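Local coordinates for protein fimbrial subunit CupB6 (Pseudomonas aeruginosa, PDB 5CYL) that probably serves as the adhesive tip subunit of a chaperone-usher pilus, helping the bacterium attach to surfaces and build biofilm, at residues N103-R111 / G162-L170. Residues are numbered along the deposited sequence; the frame is centred on the assembly and turned at random.
Sequences NQPHALDKR and GEASIGSVL
Ala107 is gripped through both backbone polar atoms: its N donates to Ser168 O at 2.8 Å, and its O accepts from Gly167 N. Pro105 O takes an almost straight bond (178°) from Leu170 N at 2.9 Å. The Ser168 and Leu170 bonds flank His106 and Val169, making them a non-hydrogen-bonded antiparallel pair in a single bridge. The Gly167 bond is added by a type II turn, Ser165 to Ser168, with Gly167 at positive phi. The Ala107 methyl points into this loop, its CB 4.1 Å from Leu170 CB and equally near Ile166 CD1. The aliphatic part of Lys110 runs obliquely across Ile166, Lys110 CG lying 3.8 Å from Ile166 CD1. A bend at chi3 (47°) turns the lysine tip to the loop, where Lys110 NZ meets Ala164 O head-on at 2.8 Å. The Val169 side chain crosses the extended Gln104 chain at about a right angle, touching it with CG1, while Val169 CA lies over one face of the His106 ring, toward its rim. Behind this shell, Glu57 pairs with Lys110 NZ and accepts from Gly162 N; Asp102 holds His106 NE2. Strand 106-112 is an outermost strand of a four-stranded antiparallel sheet, with a classic bulge at Leu108 and Asp109 opposite Ile60 of strand 56-65. The loop between strands 151-160 and 185-189 folds back onto it, Leu170 reaching Val59 and Val157 of the two inner strands.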
loop_
_atom_site.group_PDB
_atom_site.type_symbol
_atom_site.label_atom_id
_atom_site.label_comp_id
_atom_site.label_asym_id
_atom_site.label_seq_id
_atom_site.Cartn_x
_atom_site.Cartn_y
_atom_site.Cartn_z
ATOM N N ASN A 103 -4.190 -18.999 -25.038
ATOM C CA ASN A 103 -4.993 -20.197 -24.829
ATOM C C ASN A 103 -4.121 -21.439 -24.811
ATOM O O ASN A 103 -4.520 -22.453 -24.271
ATOM C CB ASN A 103 -6.100 -20.309 -25.872
ATOM C CG ASN A 103 -5.624 -19.953 -27.261
ATOM O OD1 ASN A 103 -4.939 -18.948 -27.438
ATOM N ND2 ASN A 103 -5.950 -20.790 -28.251
ATOM N N GLN A 104 -2.930 -21.329 -25.376
ATOM C CA GLN A 104 -2.045 -22.466 -25.542
ATOM C C GLN A 104 -0.770 -22.229 -24.813
ATOM O O GLN A 104 -0.304 -21.090 -24.790
ATOM C CB GLN A 104 -1.761 -22.678 -27.016
ATOM C CG GLN A 104 -2.779 -23.574 -27.671
ATOM C CD GLN A 104 -2.412 -23.844 -29.084
ATOM O OE1 GLN A 104 -2.062 -24.957 -29.431
ATOM N NE2 GLN A 104 -2.400 -22.801 -29.901
ATOM N N PRO A 105 -0.184 -23.282 -24.223
ATOM C CA PRO A 105 1.127 -23.039 -23.623
ATOM C C PRO A 105 2.218 -22.712 -24.646
ATOM O O PRO A 105 2.100 -23.018 -25.850
ATOM C CB PRO A 105 1.447 -24.356 -22.939
ATOM C CG PRO A 105 0.716 -25.373 -23.751
ATOM C CD PRO A 105 -0.571 -24.701 -24.114
ATOM N N HIS A 106 3.277 -22.081 -24.157
ATOM C CA HIS A 106 4.410 -21.654 -25.004
ATOM C C HIS A 106 5.691 -22.285 -24.525
ATOM O O HIS A 106 5.859 -22.520 -23.322
ATOM C CB HIS A 106 4.564 -20.141 -24.975
ATOM C CG HIS A 106 3.643 -19.420 -25.909
ATOM N ND1 HIS A 106 4.047 -18.338 -26.665
ATOM C CD2 HIS A 106 2.350 -19.647 -26.238
ATOM C CE1 HIS A 106 3.030 -17.913 -27.396
ATOM N NE2 HIS A 106 1.995 -18.698 -27.166
ATOM N N ALA A 107 6.591 -22.566 -25.451
ATOM C CA ALA A 107 7.818 -23.248 -25.089
ATOM C C ALA A 107 8.847 -22.231 -24.621
ATOM O O ALA A 107 9.298 -21.409 -25.403
ATOM C CB ALA A 107 8.324 -24.049 -26.269
ATOM N N LEU A 108 9.205 -22.314 -23.343
ATOM C CA LEU A 108 10.056 -21.286 -22.740
ATOM C C LEU A 108 11.440 -21.737 -22.386
ATOM O O LEU A 108 12.327 -20.910 -22.206
ATOM C CB LEU A 108 9.397 -20.671 -21.511
ATOM C CG LEU A 108 7.989 -20.166 -21.832
ATOM C CD1 LEU A 108 7.263 -19.820 -20.541
ATOM C CD2 LEU A 108 7.979 -19.033 -22.858
ATOM N N ASP A 109 11.613 -23.045 -22.247
ATOM C CA ASP A 109 12.898 -23.645 -21.915
ATOM C C ASP A 109 12.874 -25.106 -22.332
ATOM O O ASP A 109 11.815 -25.687 -22.541
ATOM C CB ASP A 109 13.185 -23.493 -20.425
ATOM C CG ASP A 109 14.649 -23.304 -20.125
ATOM O OD1 ASP A 109 15.464 -23.208 -21.083
ATOM O OD2 ASP A 109 15.010 -23.267 -18.920
ATOM N N LYS A 110 14.054 -25.676 -22.480
ATOM C CA LYS A 110 14.212 -27.125 -22.658
ATOM C C LYS A 110 15.283 -27.618 -21.712
ATOM O O LYS A 110 16.104 -26.844 -21.249
ATOM C CB LYS A 110 14.511 -27.479 -24.103
ATOM C CG LYS A 110 15.052 -26.335 -24.926
ATOM C CD LYS A 110 15.173 -26.664 -26.420
ATOM C CE LYS A 110 13.925 -27.327 -26.981
ATOM N NZ LYS A 110 13.926 -27.453 -28.470
ATOM N N ARG A 111 15.225 -28.897 -21.389
ATOM C CA ARG A 111 16.210 -29.528 -20.505
ATOM C C ARG A 111 16.673 -30.811 -21.157
ATOM O O ARG A 111 15.845 -31.604 -21.622
ATOM C CB ARG A 111 15.603 -29.825 -19.142
ATOM C CG ARG A 111 15.508 -28.627 -18.220
ATOM C CD ARG A 111 16.873 -28.093 -17.874
ATOM N NE ARG A 111 16.810 -26.983 -16.939
ATOM C CZ ARG A 111 16.618 -25.721 -17.283
ATOM N NH1 ARG A 111 16.458 -25.392 -18.551
ATOM N NH2 ARG A 111 16.585 -24.778 -16.355
ATOM N N GLY A 162 15.037 -31.127 -30.179
ATOM C CA GLY A 162 14.978 -30.098 -31.217
ATOM C C GLY A 162 13.721 -30.023 -32.094
ATOM O O GLY A 162 13.641 -29.122 -32.939
ATOM N N GLU A 163 12.768 -30.941 -31.929
ATOM C CA GLU A 163 11.529 -30.909 -32.738
ATOM C C GLU A 163 10.682 -29.622 -32.469
ATOM O O GLU A 163 10.120 -29.031 -33.387
ATOM C CB GLU A 163 10.699 -32.205 -32.574
ATOM N N ALA A 164 10.642 -29.164 -31.214
ATOM C CA ALA A 164 9.835 -27.971 -30.792
ATOM C C ALA A 164 10.688 -26.727 -30.642
ATOM O O ALA A 164 11.709 -26.808 -29.983
ATOM C CB ALA A 164 9.140 -28.259 -29.465
ATOM N N SER A 165 10.270 -25.609 -31.213
ATOM C CA SER A 165 11.062 -24.388 -31.097
ATOM C C SER A 165 10.760 -23.624 -29.818
ATOM O O SER A 165 9.602 -23.457 -29.467
ATOM C CB SER A 165 10.808 -23.438 -32.282
ATOM O OG SER A 165 10.209 -24.087 -33.396
ATOM N N ILE A 166 11.807 -23.085 -29.186
ATOM C CA ILE A 166 11.663 -22.132 -28.069
ATOM C C ILE A 166 11.024 -20.840 -28.534
ATOM O O ILE A 166 11.360 -20.366 -29.609
ATOM C CB ILE A 166 12.992 -21.829 -27.377
ATOM C CG1 ILE A 166 13.503 -23.078 -26.695
ATOM C CG2 ILE A 166 12.801 -20.845 -26.256
ATOM C CD1 ILE A 166 12.411 -23.911 -26.049
ATOM N N GLY A 167 10.071 -20.314 -27.765
ATOM C CA GLY A 167 9.391 -19.091 -28.121
ATOM C C GLY A 167 8.140 -19.321 -28.943
ATOM O O GLY A 167 7.377 -18.398 -29.220
ATOM N N SER A 168 7.927 -20.556 -29.325
ATOM C CA SER A 168 6.776 -20.911 -30.119
ATOM C C SER A 168 5.670 -21.524 -29.215
ATOM O O SER A 168 5.916 -21.998 -28.085
ATOM C CB SER A 168 7.243 -21.902 -31.203
ATOM O OG SER A 168 6.477 -21.802 -32.388
ATOM N N VAL A 169 4.454 -21.589 -29.740
ATOM C CA VAL A 169 3.452 -22.466 -29.136
ATOM C C VAL A 169 4.005 -23.893 -28.939
ATOM O O VAL A 169 4.649 -24.439 -29.823
ATOM C CB VAL A 169 2.190 -22.559 -29.982
ATOM C CG1 VAL A 169 1.052 -23.109 -29.136
ATOM C CG2 VAL A 169 1.849 -21.180 -30.513
ATOM N N LEU A 170 3.765 -24.470 -27.765
ATOM C CA LEU A 170 4.302 -25.792 -27.424
ATOM C C LEU A 170 3.243 -26.794 -27.739
ATOM O O LEU A 170 2.205 -26.808 -27.080
ATOM C CB LEU A 170 4.662 -25.914 -25.944
ATOM C CG LEU A 170 4.917 -27.327 -25.477
ATOM C CD1 LEU A 170 6.129 -27.891 -26.198
ATOM C CD2 LEU A 170 5.179 -27.359 -23.979
#